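ABC-type transport system, sugar-family extracellular solute-binding protein (Peptoclostridium difficile 630, PDB 6HNI) binds free tyrosine in the cleft between its two lobes, probably delivers it to an ABC transporter and, as a lipoprotein, has adhesive properties. Local coordinates at residues Q30-H34 and P35-A39; N101-D105 and I106-I110; G120-K123 and T124-K127; E146-K149 and I150-K154; G244-E247 and K248-A252. The protein carries 1 engineered substitution. All coordinates share one frame; numbering follows the deposited sequence. Where two conformers were deposited one is given.

Contact 1 (Q30-H34 and P35-A39); sequences QLVEH and PALDA. With TYR (tyrosine), chain B; EDO (1,2-ethanediol), chain E.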
loop_
_atom_site.group_PDB
_atom_site.type_symbol
_atom_site.label_atom_id
_atom_site.label_comp_id
_atom_site.label_asym_id
_atom_site.label_seq_id
_atom_site.Cartn_x
_atom_site.Cartn_y
_atom_site.Cartn_z
ATOM N N GLN A 30 -3.307 4.299 -11.699
ATOM C CA GLN A 30 -3.232 3.264 -10.671
ATOM C C GLN A 30 -2.305 2.117 -11.156
ATOM O O GLN A 30 -2.427 1.682 -12.280
ATOM C CB GLN A 30 -4.621 2.708 -10.393
ATOM C CG GLN A 30 -4.699 1.717 -9.256
ATOM C CD GLN A 30 -6.103 1.240 -8.925
ATOM O OE1 GLN A 30 -7.071 2.039 -8.974
ATOM N NE2 GLN A 30 -6.245 -0.012 -8.497
ATOM N N LEU A 31 -1.398 1.669 -10.293
ATOM C CA LEU A 31 -0.432 0.642 -10.752
ATOM C C LEU A 31 -1.079 -0.672 -11.214
ATOM O O LEU A 31 -0.722 -1.216 -12.274
ATOM C CB LEU A 31 0.559 0.413 -9.628
ATOM C CG LEU A 31 1.568 -0.737 -9.839
ATOM C CD1 LEU A 31 2.420 -0.398 -11.029
ATOM C CD2 LEU A 31 2.340 -0.875 -8.553
ATOM N N VAL A 32 -1.997 -1.175 -10.398
ATOM C CA VAL A 32 -2.580 -2.498 -10.563
ATOM C C VAL A 32 -3.840 -2.580 -9.690
ATOM O O VAL A 32 -3.939 -1.856 -8.728
ATOM C CB VAL A 32 -1.536 -3.608 -10.193
ATOM C CG1 VAL A 32 -1.219 -3.575 -8.717
ATOM C CG2 VAL A 32 -1.999 -5.001 -10.663
ATOM N N GLU A 33 -4.746 -3.498 -9.978
ATOM C CA GLU A 33 -5.789 -3.897 -9.021
ATOM C C GLU A 33 -5.216 -4.810 -7.923
ATOM O O GLU A 33 -4.881 -6.017 -8.144
ATOM C CB GLU A 33 -6.918 -4.622 -9.731
ATOM C CG GLU A 33 -7.668 -3.805 -10.759
ATOM C CD GLU A 33 -8.623 -4.645 -11.588
ATOM O OE1 GLU A 33 -8.821 -5.821 -11.253
ATOM O OE2 GLU A 33 -9.188 -4.125 -12.572
ATOM N N HIS A 34 -5.038 -4.257 -6.744
ATOM C CA HIS A 34 -4.944 -5.034 -5.495
ATOM C C HIS A 34 -5.812 -4.275 -4.461
ATOM O O HIS A 34 -6.092 -3.087 -4.682
ATOM C CB HIS A 34 -3.525 -5.422 -5.029
ATOM C CG HIS A 34 -2.605 -4.320 -4.566
ATOM N ND1 HIS A 34 -2.674 -3.761 -3.305
ATOM C CD2 HIS A 34 -1.471 -3.820 -5.130
ATOM C CE1 HIS A 34 -1.660 -2.919 -3.155
ATOM N NE2 HIS A 34 -0.894 -2.959 -4.235
ATOM N N PRO A 35 -6.285 -4.939 -3.399
ATOM C CA PRO A 35 -7.387 -4.327 -2.643
ATOM C C PRO A 35 -7.147 -2.941 -2.117
ATOM O O PRO A 35 -8.050 -2.064 -2.194
ATOM C CB PRO A 35 -7.669 -5.331 -1.526
ATOM C CG PRO A 35 -7.322 -6.660 -2.169
ATOM C CD PRO A 35 -6.127 -6.358 -3.031
ATOM N N ALA A 36 -5.992 -2.668 -1.614
ATOM C CA ALA A 36 -5.700 -1.376 -1.032
ATOM C C ALA A 36 -5.760 -0.320 -2.098
ATOM O O ALA A 36 -6.281 0.800 -1.866
ATOM C CB ALA A 36 -4.296 -1.383 -0.383
ATOM N N LEU A 37 -5.184 -0.578 -3.263
ATOM C CA LEU A 37 -5.172 0.464 -4.300
ATOM C C LEU A 37 -6.575 0.736 -4.794
ATOM O O LEU A 37 -6.939 1.924 -4.984
ATOM C CB LEU A 37 -4.248 0.107 -5.458
ATOM C CG LEU A 37 -2.798 -0.281 -5.077
ATOM C CD1 LEU A 37 -1.939 -0.308 -6.298
ATOM C CD2 LEU A 37 -2.174 0.619 -4.018
ATOM N N ASP A 38 -7.345 -0.296 -5.010
ATOM C CA ASP A 38 -8.764 -0.166 -5.429
ATOM C C ASP A 38 -9.548 0.634 -4.404
ATOM O O ASP A 38 -10.392 1.493 -4.759
ATOM C CB ASP A 38 -9.418 -1.553 -5.520
ATOM C CG ASP A 38 -8.973 -2.395 -6.732
ATOM O OD1 ASP A 38 -8.217 -1.897 -7.620
ATOM O OD2 ASP A 38 -9.384 -3.614 -6.782
ATOM N N ALA A 39 -9.302 0.394 -3.132
ATOM C CA ALA A 39 -10.035 1.095 -2.050
ATOM C C ALA A 39 -9.742 2.589 -2.079
ATOM O O ALA A 39 -10.669 3.440 -1.872
ATOM C CB ALA A 39 -9.726 0.490 -0.672
HETATM N N TYR B . 2.735 1.355 -0.017
HETATM C CA TYR B . 2.764 0.963 -1.437
HETATM C C TYR B . 3.508 2.018 -2.241
HETATM O O TYR B . 3.492 1.934 -3.463
HETATM C CB TYR B . 1.373 0.574 -1.979
HETATM C CG TYR B . 0.823 -0.652 -1.329
HETATM C CD1 TYR B . 1.453 -1.911 -1.557
HETATM C CD2 TYR B . -0.225 -0.645 -0.459
HETATM C CE1 TYR B . 1.010 -3.032 -0.903
HETATM C CE2 TYR B . -0.684 -1.763 0.203
HETATM C CZ TYR B . -0.037 -3.001 -0.022
HETATM O OH TYR B . -0.475 -4.132 0.638
HETATM O OXT TYR B . 4.178 2.856 -1.674
HETATM C C1 EDO E . -4.933 -6.337 -12.911
HETATM O O1 EDO E . -4.988 -4.923 -12.546
HETATM C C2 EDO E . -3.535 -6.819 -13.324
HETATM O O2 EDO E . -3.461 -7.319 -14.660
HETATM O O HOH W 1 -3.954 -4.701 -1.013
#
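Gln30 reaches forward from the end of its strand to the first turn of the following helix, and its NE2 gives two hydrogen bonds. One goes to Asp38 OD1 at 2.9 Å. The other runs nearly straight to Val32 O at 3.0 Å, though it meets that carbonyl from above its plane. Both partners lie close to the amide plane of Gln30, which holds the amide from turning. In the backbone, Asp38 N bonds to His34 O at 3.1 Å, closing the first helical turn behind His34 at the N-cap position.

The apolar side belongs to Leu37, whose CG sits over one face of the His34 imidazole, 3.5 Å from the ring centroid: a CH-pi contact. A chi1 of 68° puts CG of His34 between its backbone N and carbonyl carbon, bringing the ring against Leu37. Leu37 CD1 also packs on Val32 CG1 at 4.1 Å. His34 stands in the tyrosine pocket, its CE1 3.5 Å from CE1 of the ligand ring. A water bridges His34 ND1 and Ala36 N, while NE2 is hydrogen-bonded to Asn218 OD1.

The turn joins strand 24-30 to helix 35-50, with strand 59-65 beside Gln30 and helix 218-221 facing His34 and Leu37.

Contact 2 (N101-D105 and I106-I110); sequences NATKD and IPILI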
loop_
_atom_site.group_PDB
_atom_site.type_symbol
_atom_site.label_atom_id
_atom_site.label_comp_id
_atom_site.label_asym_id
_atom_site.label_seq_id
_atom_site.Cartn_x
_atom_site.Cartn_y
_atom_site.Cartn_z
ATOM N N ASN A 101 7.843 12.288 -12.842
ATOM C CA ASN A 101 8.750 12.360 -13.934
ATOM C C ASN A 101 8.131 13.004 -15.164
ATOM O O ASN A 101 8.814 13.700 -15.891
ATOM C CB ASN A 101 9.264 10.940 -14.295
ATOM C CG ASN A 101 10.183 10.344 -13.240
ATOM O OD1 ASN A 101 10.705 11.023 -12.361
ATOM N ND2 ASN A 101 10.408 9.048 -13.375
ATOM N N ALA A 102 6.867 12.710 -15.411
ATOM C CA ALA A 102 6.167 13.195 -16.606
ATOM C C ALA A 102 5.876 14.700 -16.591
ATOM O O ALA A 102 5.878 15.306 -17.642
ATOM C CB ALA A 102 4.880 12.449 -16.823
ATOM N N THR A 103 5.620 15.250 -15.406
ATOM C CA THR A 103 5.233 16.672 -15.291
ATOM C C THR A 103 5.631 17.278 -13.939
ATOM O O THR A 103 5.404 16.685 -12.896
ATOM C CB THR A 103 3.704 16.834 -15.525
ATOM O OG1 THR A 103 3.360 18.243 -15.467
ATOM C CG2 THR A 103 2.880 16.114 -14.549
ATOM N N LYS A 104 6.166 18.500 -13.996
ATOM C CA LYS A 104 6.458 19.271 -12.777
ATOM C C LYS A 104 5.494 20.437 -12.654
ATOM O O LYS A 104 5.611 21.218 -11.722
ATOM C CB LYS A 104 7.888 19.801 -12.733
ATOM C CG LYS A 104 8.993 18.753 -12.806
ATOM C CD LYS A 104 9.071 17.864 -11.588
ATOM C CE LYS A 104 10.274 16.909 -11.698
ATOM N NZ LYS A 104 10.041 16.030 -12.883
ATOM N N ASP A 105 4.512 20.502 -13.549
ATOM C CA ASP A 105 3.544 21.651 -13.588
ATOM C C ASP A 105 2.117 21.308 -13.169
ATOM O O ASP A 105 1.468 22.100 -12.489
ATOM C CB ASP A 105 3.509 22.282 -14.976
ATOM C CG ASP A 105 4.885 22.731 -15.433
ATOM O OD1 ASP A 105 5.619 23.353 -14.618
ATOM O OD2 ASP A 105 5.265 22.450 -16.590
ATOM N N ILE A 106 1.597 20.179 -13.616
ATOM C CA ILE A 106 0.254 19.752 -13.269
ATOM C C ILE A 106 0.276 19.273 -11.818
ATOM O O ILE A 106 1.139 18.453 -11.433
ATOM C CB ILE A 106 -0.226 18.627 -14.201
ATOM C CG1 ILE A 106 -0.233 19.067 -15.669
ATOM C CG2 ILE A 106 -1.569 18.004 -13.769
ATOM C CD1 ILE A 106 -0.556 17.963 -16.643
ATOM N N PRO A 107 -0.669 19.644 -10.961
ATOM C CA PRO A 107 -0.684 19.144 -9.606
ATOM C C PRO A 107 -0.932 17.643 -9.585
ATOM O O PRO A 107 -1.801 17.135 -10.295
ATOM C CB PRO A 107 -1.830 19.912 -8.916
ATOM C CG PRO A 107 -2.609 20.412 -10.029
ATOM C CD PRO A 107 -1.759 20.674 -11.174
ATOM N N ILE A 108 -0.148 16.969 -8.727
ATOM C CA ILE A 108 -0.260 15.543 -8.531
ATOM C C ILE A 108 -0.653 15.293 -7.090
ATOM O O ILE A 108 0.038 15.761 -6.182
ATOM C CB ILE A 108 1.065 14.853 -8.852
ATOM C CG1 ILE A 108 1.486 15.074 -10.315
ATOM C CG2 ILE A 108 0.945 13.375 -8.487
ATOM C CD1 ILE A 108 2.985 14.745 -10.528
ATOM N N LEU A 109 -1.742 14.576 -6.888
ATOM C CA LEU A 109 -2.126 14.126 -5.558
ATOM C C LEU A 109 -1.841 12.630 -5.531
ATOM O O LEU A 109 -2.316 11.899 -6.359
ATOM C CB LEU A 109 -3.601 14.394 -5.254
ATOM C CG LEU A 109 -3.880 15.880 -4.898
ATOM C CD1 LEU A 109 -5.345 15.954 -4.723
ATOM C CD2 LEU A 109 -3.203 16.311 -3.622
ATOM N N ILE A 110 -1.120 12.241 -4.494
ATOM C CA ILE A 110 -0.730 10.814 -4.315
ATOM C C ILE A 110 -1.551 10.208 -3.216
ATOM O O ILE A 110 -2.053 10.866 -2.293
ATOM C CB ILE A 110 0.792 10.720 -3.984
ATOM C CG1 ILE A 110 1.125 11.231 -2.622
ATOM C CG2 ILE A 110 1.579 11.376 -5.082
ATOM C CD1 ILE A 110 2.592 11.244 -2.198
#
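Thr103 and Ile106 meet through one hydroxyl and one backbone amide: Ile106 N gives a hydrogen bond to Thr103 OG1 at 3.2 Å, and the N-H points almost straight at the oxygen (177°). The same oxygen takes a second bond from Asp105 N, also 3.2 Å long but more bent. One hydroxyl thus gathers two amides of the turn that follows the helix.

The conformation of Thr103 makes this possible. Its OG1 lies opposite the backbone N (chi1 -177°), beside its own carbonyl carbon, and therefore faces forward along the chain to where the next amides come round. The methyl CG2 takes the place between N and the carbonyl carbon, from which it approaches Ile106 CB at 4.0 Å. The two side chains cross at about a right angle. Ile106 directs CG1 opposite its carbonyl carbon (chi1 -59°), bringing that methylene to 3.7 Å from Thr103 OG1, so apolar carbon lines one flank of the hydroxyl. Further on, Ile108 bends its end back toward the turn, and its CD1 comes 3.9 Å from Thr103 O.

Beyond the turn, Asn131 ND2 binds the carbonyls of Thr103 and Ile106, and Ile88 of strand 87-91 touches both side chains. Thr103 OG1 accepting from Asp105 N, two residues on, makes this an ST turn. Here it stands where helix 93-102 gives way to strand 108-113, the second strand of the beta-alpha-beta unit 87-91, 93-102, 108-113 in the parallel five-stranded sheet of this periplasmic-binding-protein fold.

Contact 3 (G120-K123 and T124-K127); sequences GLVK and TLEK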
loop_
_atom_site.group_PDB
_atom_site.type_symbol
_atom_site.label_atom_id
_atom_site.label_comp_id
_atom_site.label_asym_id
_atom_site.label_seq_id
_atom_site.Cartn_x
_atom_site.Cartn_y
_atom_site.Cartn_z
ATOM N N GLY A 120 11.386 10.642 -3.574
ATOM C CA GLY A 120 11.798 11.833 -4.326
ATOM C C GLY A 120 10.659 12.768 -4.732
ATOM O O GLY A 120 10.871 13.619 -5.566
ATOM N N LEU A 121 9.485 12.567 -4.152
ATOM C CA LEU A 121 8.261 13.328 -4.594
ATOM C C LEU A 121 8.097 14.663 -3.923
ATOM O O LEU A 121 7.447 15.540 -4.524
ATOM C CB LEU A 121 7.079 12.465 -4.297
ATOM C CG LEU A 121 7.004 11.099 -5.052
ATOM C CD1 LEU A 121 5.932 10.205 -4.493
ATOM C CD2 LEU A 121 6.821 11.290 -6.554
ATOM N N VAL A 122 8.504 14.790 -2.677
ATOM C CA VAL A 122 8.313 15.995 -1.867
ATOM C C VAL A 122 9.601 16.254 -1.134
ATOM O O VAL A 122 10.360 15.279 -0.832
ATOM C CB VAL A 122 7.145 15.831 -0.892
ATOM C CG1 VAL A 122 5.856 15.484 -1.633
ATOM C CG2 VAL A 122 7.381 14.821 0.208
ATOM N N LYS A 123 9.872 17.504 -0.819
ATOM C CA LYS A 123 11.065 17.843 -0.032
ATOM C C LYS A 123 10.910 17.516 1.442
ATOM O O LYS A 123 11.817 16.931 2.029
ATOM C CB LYS A 123 11.428 19.287 -0.193
ATOM C CG LYS A 123 11.878 19.602 -1.614
ATOM C CD LYS A 123 12.126 21.101 -1.792
ATOM C CE LYS A 123 12.243 21.418 -3.269
ATOM N NZ LYS A 123 12.744 22.798 -3.479
ATOM N N THR A 124 9.777 17.883 2.020
ATOM C CA THR A 124 9.352 17.477 3.371
ATOM C C THR A 124 7.856 17.152 3.335
ATOM O O THR A 124 7.141 17.623 2.458
ATOM C CB THR A 124 9.570 18.569 4.432
ATOM O OG1 THR A 124 8.621 19.617 4.268
ATOM C CG2 THR A 124 10.951 19.175 4.357
ATOM N N LEU A 125 7.376 16.368 4.299
ATOM C CA LEU A 125 5.940 16.069 4.375
ATOM C C LEU A 125 5.110 17.343 4.652
ATOM O O LEU A 125 4.053 17.542 4.076
ATOM C CB LEU A 125 5.653 15.001 5.426
ATOM C CG LEU A 125 6.257 13.640 5.142
ATOM C CD1 LEU A 125 6.133 12.709 6.336
ATOM C CD2 LEU A 125 5.663 13.047 3.875
ATOM N N GLU A 126 5.602 18.178 5.549
ATOM C CA GLU A 126 4.877 19.399 5.946
ATOM C C GLU A 126 4.835 20.476 4.876
ATOM O O GLU A 126 3.898 21.268 4.876
ATOM C CB GLU A 126 5.505 19.989 7.222
ATOM C CG GLU A 126 5.445 19.075 8.431
ATOM C CD GLU A 126 6.613 18.055 8.514
ATOM O OE1 GLU A 126 7.565 18.083 7.658
ATOM O OE2 GLU A 126 6.574 17.203 9.443
ATOM N N LYS A 127 5.871 20.551 4.028
ATOM C CA LYS A 127 5.937 21.548 2.948
ATOM C C LYS A 127 6.573 20.885 1.736
ATOM O O LYS A 127 7.804 20.856 1.602
ATOM C CB LYS A 127 6.744 22.775 3.360
ATOM C CG LYS A 127 6.639 23.905 2.347
ATOM C CD LYS A 127 7.367 25.161 2.832
ATOM C CE LYS A 127 6.453 26.122 3.561
ATOM N NZ LYS A 127 5.696 26.963 2.589
#
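Val122 leans on the backbone of the residue two places on. Its CB lies 3.8 Å from Thr124 O; moving outward, CG2 comes closer, to 3.6 Å from the same oxygen. A chi1 of -57° sets CG1 opposite the carbonyl carbon of Val122 and leaves CG2 between the backbone N and that carbon, which aims it along the next turn of chain. There it also approaches Leu125 CD2 at 4.4 Å, a loose apolar touch. Around the rest of the valine, Pro116, Val117 and Pro128 of the same long loop close in.

Thr124 holds the turn itself. Its OG1 accepts a hydrogen bond from Lys127 N at 2.9 Å, bent to 148°, three residues on: an ST motif. Its methyl CG2 faces back, 3.3 Å from Lys123 O. The two lysines flank the turn with their chains leading off it, and the ammonium of Lys127 makes a salt bridge to Asp280.

Chemically the loop between strands 108-113 and 132-136 is divided: a small apolar patch around a buried valine on the inside, and a largely solvent-facing turn outside, shaped by one threonine hydroxyl and tied to a neighbouring loop by charge.

Contact 4 (E146-K149 and I150-K154); sequences ELLK and IFAPK
Leu147 O receives two amides at once. Phe151 N comes in close to the line of the carbonyl bond, 3.0 Å away, while Ile150 N, at the same 3.0 Å, stands well above the carbonyl plane and makes a more bent bond. One turn is thereby gripped by an i+4 and an i+3 bond sharing an acceptor. Next along, Ala152 N bonds to Leu148 O at 2.9 Å, and that carbonyl also lies 3.3 Å from Pro153 CA, a CA-H...O contact. Pro153 N has no hydrogen to give, so the helical pattern stops here; Ala152 has already left helical angles.

The side chains follow this backbone. Leu147 and Ile150 lie side by side and point the same way, with CD2 of Leu147 4.0 Å from CD1 of Ile150. Phe151 turns CD2 toward Leu147 O, at 3.6 Å, and Ile150 CG2 rests over the centre of its ring. On another flank Leu148 CD2 touches Ala152 CB at 4.3 Å. Pro153 closes the end, its CB 3.7 Å from Lys149 O. With chi1 of -62°, Phe151 swings its ring away from its own carbonyl carbon, to the flank it shares with Leu147.

Residues from elsewhere in the chain pack round these side chains: Met303 and Leu251 on Phe151, Pro306 on Ile150, and Phe185 on Leu148. The short helix 148-151 thus lies against the mixed three-stranded sheet, Leu147 and Phe151 both set on Ala252 of strand 252-255, Leu147 also on Ile291 and Phe151 on Val293 of strand 290-294.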
loop_
_atom_site.group_PDB
_atom_site.type_symbol
_atom_site.label_atom_id
_atom_site.label_comp_id
_atom_site.label_asym_id
_atom_site.label_seq_id
_atom_site.Cartn_x
_atom_site.Cartn_y
_atom_site.Cartn_z
ATOM N N GLU A 146 3.401 -6.502 16.812
ATOM C CA GLU A 146 2.538 -6.638 18.030
ATOM C C GLU A 146 1.704 -7.904 18.007
ATOM O O GLU A 146 1.422 -8.496 19.049
ATOM C CB GLU A 146 1.553 -5.404 18.193
ATOM C CG GLU A 146 2.159 -4.181 18.842
ATOM C CD GLU A 146 1.268 -2.927 18.825
ATOM O OE1 GLU A 146 0.004 -3.042 18.867
ATOM O OE2 GLU A 146 1.842 -1.814 18.782
ATOM N N LEU A 147 1.311 -8.324 16.809
ATOM C CA LEU A 147 0.467 -9.480 16.655
ATOM C C LEU A 147 1.178 -10.804 16.899
ATOM O O LEU A 147 0.523 -11.811 17.089
ATOM C CB LEU A 147 -0.200 -9.466 15.285
ATOM C CG LEU A 147 -1.054 -8.203 14.968
ATOM C CD1 LEU A 147 -1.619 -8.435 13.589
ATOM C CD2 LEU A 147 -2.123 -7.969 16.034
ATOM N N LEU A 148 2.508 -10.803 16.904
ATOM C CA LEU A 148 3.236 -12.015 17.257
ATOM C C LEU A 148 2.890 -12.493 18.656
ATOM O O LEU A 148 2.816 -13.695 18.881
ATOM C CB LEU A 148 4.727 -11.785 17.096
ATOM C CG LEU A 148 5.245 -11.498 15.701
ATOM C CD1 LEU A 148 6.756 -11.250 15.712
ATOM C CD2 LEU A 148 4.846 -12.571 14.699
ATOM N N LYS A 149 2.631 -11.584 19.594
ATOM C CA LYS A 149 2.250 -12.002 20.955
ATOM C C LYS A 149 1.000 -12.861 20.943
ATOM O O LYS A 149 0.795 -13.699 21.821
ATOM C CB LYS A 149 1.932 -10.800 21.842
ATOM C CG LYS A 149 3.089 -9.898 22.150
ATOM C CD LYS A 149 2.724 -8.888 23.214
ATOM C CE LYS A 149 2.247 -9.533 24.507
ATOM N NZ LYS A 149 2.395 -8.580 25.647
ATOM N N ILE A 150 0.164 -12.630 19.939
ATOM C CA ILE A 150 -1.136 -13.273 19.884
ATOM C C ILE A 150 -0.995 -14.580 19.120
ATOM O O ILE A 150 -1.441 -15.615 19.634
ATOM C CB ILE A 150 -2.166 -12.391 19.172
ATOM C CG1 ILE A 150 -2.319 -11.071 19.938
ATOM C CG2 ILE A 150 -3.490 -13.161 19.036
ATOM C CD1 ILE A 150 -3.240 -10.076 19.272
ATOM N N PHE A 151 -0.397 -14.538 17.918
ATOM C CA PHE A 151 -0.433 -15.658 16.980
ATOM C C PHE A 151 0.827 -16.504 16.912
ATOM O O PHE A 151 0.733 -17.631 16.446
ATOM C CB PHE A 151 -0.787 -15.179 15.579
ATOM C CG PHE A 151 -2.124 -14.558 15.516
ATOM C CD1 PHE A 151 -3.267 -15.322 15.724
ATOM C CD2 PHE A 151 -2.230 -13.215 15.337
ATOM C CE1 PHE A 151 -4.522 -14.739 15.695
ATOM C CE2 PHE A 151 -3.487 -12.609 15.318
ATOM C CZ PHE A 151 -4.614 -13.379 15.489
ATOM N N ALA A 152 1.978 -15.977 17.338
ATOM C CA ALA A 152 3.256 -16.731 17.309
ATOM C C ALA A 152 4.207 -16.253 18.403
ATOM O O ALA A 152 5.279 -15.708 18.111
ATOM C CB ALA A 152 3.918 -16.616 15.938
ATOM N N PRO A 153 3.828 -16.459 19.677
ATOM C CA PRO A 153 4.527 -15.770 20.759
ATOM C C PRO A 153 5.982 -16.212 21.000
ATOM O O PRO A 153 6.749 -15.492 21.640
ATOM C CB PRO A 153 3.640 -16.060 21.981
ATOM C CG PRO A 153 2.876 -17.292 21.618
ATOM C CD PRO A 153 2.632 -17.175 20.155
ATOM N N LYS A 154 6.340 -17.376 20.486
ATOM C CA LYS A 154 7.702 -17.901 20.590
ATOM C C LYS A 154 8.547 -17.678 19.342
ATOM O O LYS A 154 9.696 -18.092 19.308
ATOM C CB LYS A 154 7.713 -19.420 20.945
ATOM C CG LYS A 154 6.914 -19.802 22.199
ATOM C CD LYS A 154 7.314 -18.956 23.403
ATOM C CE LYS A 154 6.796 -19.559 24.701
ATOM N NZ LYS A 154 7.465 -18.969 25.896
#

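Contact 5 (G244-E247 and K248-A252); sequences GPVE and KGALA
Gly249 takes a positive phi (114°), a conformation that glycine, lacking CB, adopts readily, and with it the helix that carries Gly244 to Glu247 ends in a Schellman motif. The two defining bonds cross the turn: Ala250 N reaches back to Pro245 O at 2.8 Å, and Gly249 N to Val246 O at 3.1 Å. The second comes in from well above the carbonyl plane, though its N-H is fairly straight at 161°. Before the chain turns, Lys248 N still makes a helical bond to Gly244 O at 3.1 Å and a weak one to Pro245 O. Pro245 O is thus held chiefly by Ala250 N.

An apolar contact goes with the cap. Ala250 CB folds back on the last turn of the helix, 4.2 Å from Pro245 CB and 4.1 Å from Val246 CG2. Pro245 also touches the bound tyrosine, placing this helix end beside the pocket, while Met224 of helix 224-233 covers Pro245 and Ala250.

Val246 spreads its branches beyond the cap: CG1 stands opposite its backbone N (chi1 177°), near Leu251 O, and CG2 comes to 3.5 Å from Ala252 C.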
loop_
_atom_site.group_PDB
_atom_site.type_symbol
_atom_site.label_atom_id
_atom_site.label_comp_id
_atom_site.label_asym_id
_atom_site.label_seq_id
_atom_site.Cartn_x
_atom_site.Cartn_y
_atom_site.Cartn_z
ATOM N N GLY A 244 -5.616 -5.870 2.824
ATOM C CA GLY A 244 -5.768 -6.450 1.502
ATOM C C GLY A 244 -5.161 -7.857 1.439
ATOM O O GLY A 244 -5.808 -8.818 1.015
ATOM N N PRO A 245 -3.901 -7.995 1.857
ATOM C CA PRO A 245 -3.332 -9.368 1.811
ATOM C C PRO A 245 -4.045 -10.340 2.722
ATOM O O PRO A 245 -4.039 -11.530 2.448
ATOM C CB PRO A 245 -1.895 -9.118 2.265
ATOM C CG PRO A 245 -1.573 -7.739 1.755
ATOM C CD PRO A 245 -2.858 -6.975 1.958
ATOM N N VAL A 246 -4.626 -9.881 3.826
ATOM C CA VAL A 246 -5.413 -10.739 4.703
ATOM C C VAL A 246 -6.637 -11.274 3.974
ATOM O O VAL A 246 -6.917 -12.481 4.024
ATOM C CB VAL A 246 -5.742 -10.051 6.042
ATOM C CG1 VAL A 246 -6.624 -10.899 6.946
ATOM C CG2 VAL A 246 -4.475 -9.604 6.744
ATOM N N GLU A 247 -7.338 -10.390 3.250
ATOM C CA GLU A 247 -8.457 -10.822 2.417
ATOM C C GLU A 247 -8.018 -11.850 1.370
ATOM O O GLU A 247 -8.796 -12.749 1.017
ATOM C CB GLU A 247 -9.139 -9.642 1.690
ATOM C CG GLU A 247 -9.743 -8.580 2.602
ATOM C CD GLU A 247 -10.309 -7.384 1.838
ATOM O OE1 GLU A 247 -10.009 -7.183 0.626
ATOM O OE2 GLU A 247 -11.068 -6.629 2.470
ATOM N N LYS A 248 -6.747 -11.749 0.927
ATOM C CA LYS A 248 -6.177 -12.642 -0.088
ATOM C C LYS A 248 -5.411 -13.841 0.515
ATOM O O LYS A 248 -4.764 -14.581 -0.237
ATOM C CB LYS A 248 -5.246 -11.868 -1.050
ATOM C CG LYS A 248 -5.903 -10.729 -1.861
ATOM C CD LYS A 248 -6.909 -11.255 -2.897
ATOM C CE LYS A 248 -7.637 -10.174 -3.683
ATOM N NZ LYS A 248 -8.735 -10.868 -4.408
ATOM N N GLY A 249 -5.506 -14.072 1.831
ATOM C CA GLY A 249 -4.997 -15.246 2.462
ATOM C C GLY A 249 -3.836 -15.117 3.433
ATOM O O GLY A 249 -3.367 -16.123 3.919
ATOM N N ALA A 250 -3.365 -13.927 3.756
ATOM C CA ALA A 250 -2.521 -13.747 4.938
ATOM C C ALA A 250 -3.359 -14.017 6.206
ATOM O O ALA A 250 -4.582 -13.935 6.195
ATOM C CB ALA A 250 -1.920 -12.337 4.982
ATOM N N LEU A 251 -2.688 -14.237 7.337
ATOM C CA LEU A 251 -3.403 -14.501 8.566
ATOM C C LEU A 251 -4.007 -13.257 9.212
ATOM O O LEU A 251 -5.178 -13.281 9.610
ATOM C CB LEU A 251 -2.515 -15.186 9.604
ATOM C CG LEU A 251 -3.083 -15.429 10.984
ATOM C CD1 LEU A 251 -4.296 -16.324 10.897
ATOM C CD2 LEU A 251 -2.025 -16.022 11.918
ATOM N N ALA A 252 -3.198 -12.215 9.361
ATOM C CA ALA A 252 -3.631 -11.066 10.172
ATOM C C ALA A 252 -2.878 -9.809 9.860
ATOM O O ALA A 252 -1.773 -9.843 9.303
ATOM C CB ALA A 252 -3.490 -11.367 11.642
#

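Contacts 1 to 5 follow one another along the chain, each a local turn or helix end. Contacts 2 and 3 belong to the lobe of the five-stranded parallel sheet, their centres about 13 Å apart, and touch through Ile110 and Leu121. Contact 1 is the turn that follows strand 24-30 of that sheet. Contacts 4 and 5 belong to the other lobe, about 16 Å between centres, joined where Phe151 meets Leu251 and Ala252, and Leu147 meets Ala252. Contacts 2 and 4, about 42 Å apart, lie on opposite sides of the chain's centre. Pro35 of contact 1 packs on contact 5 at Gly244, Glu247 and Lys248; both contacts supply pocket residues, consistent with lobes closed around tyrosine.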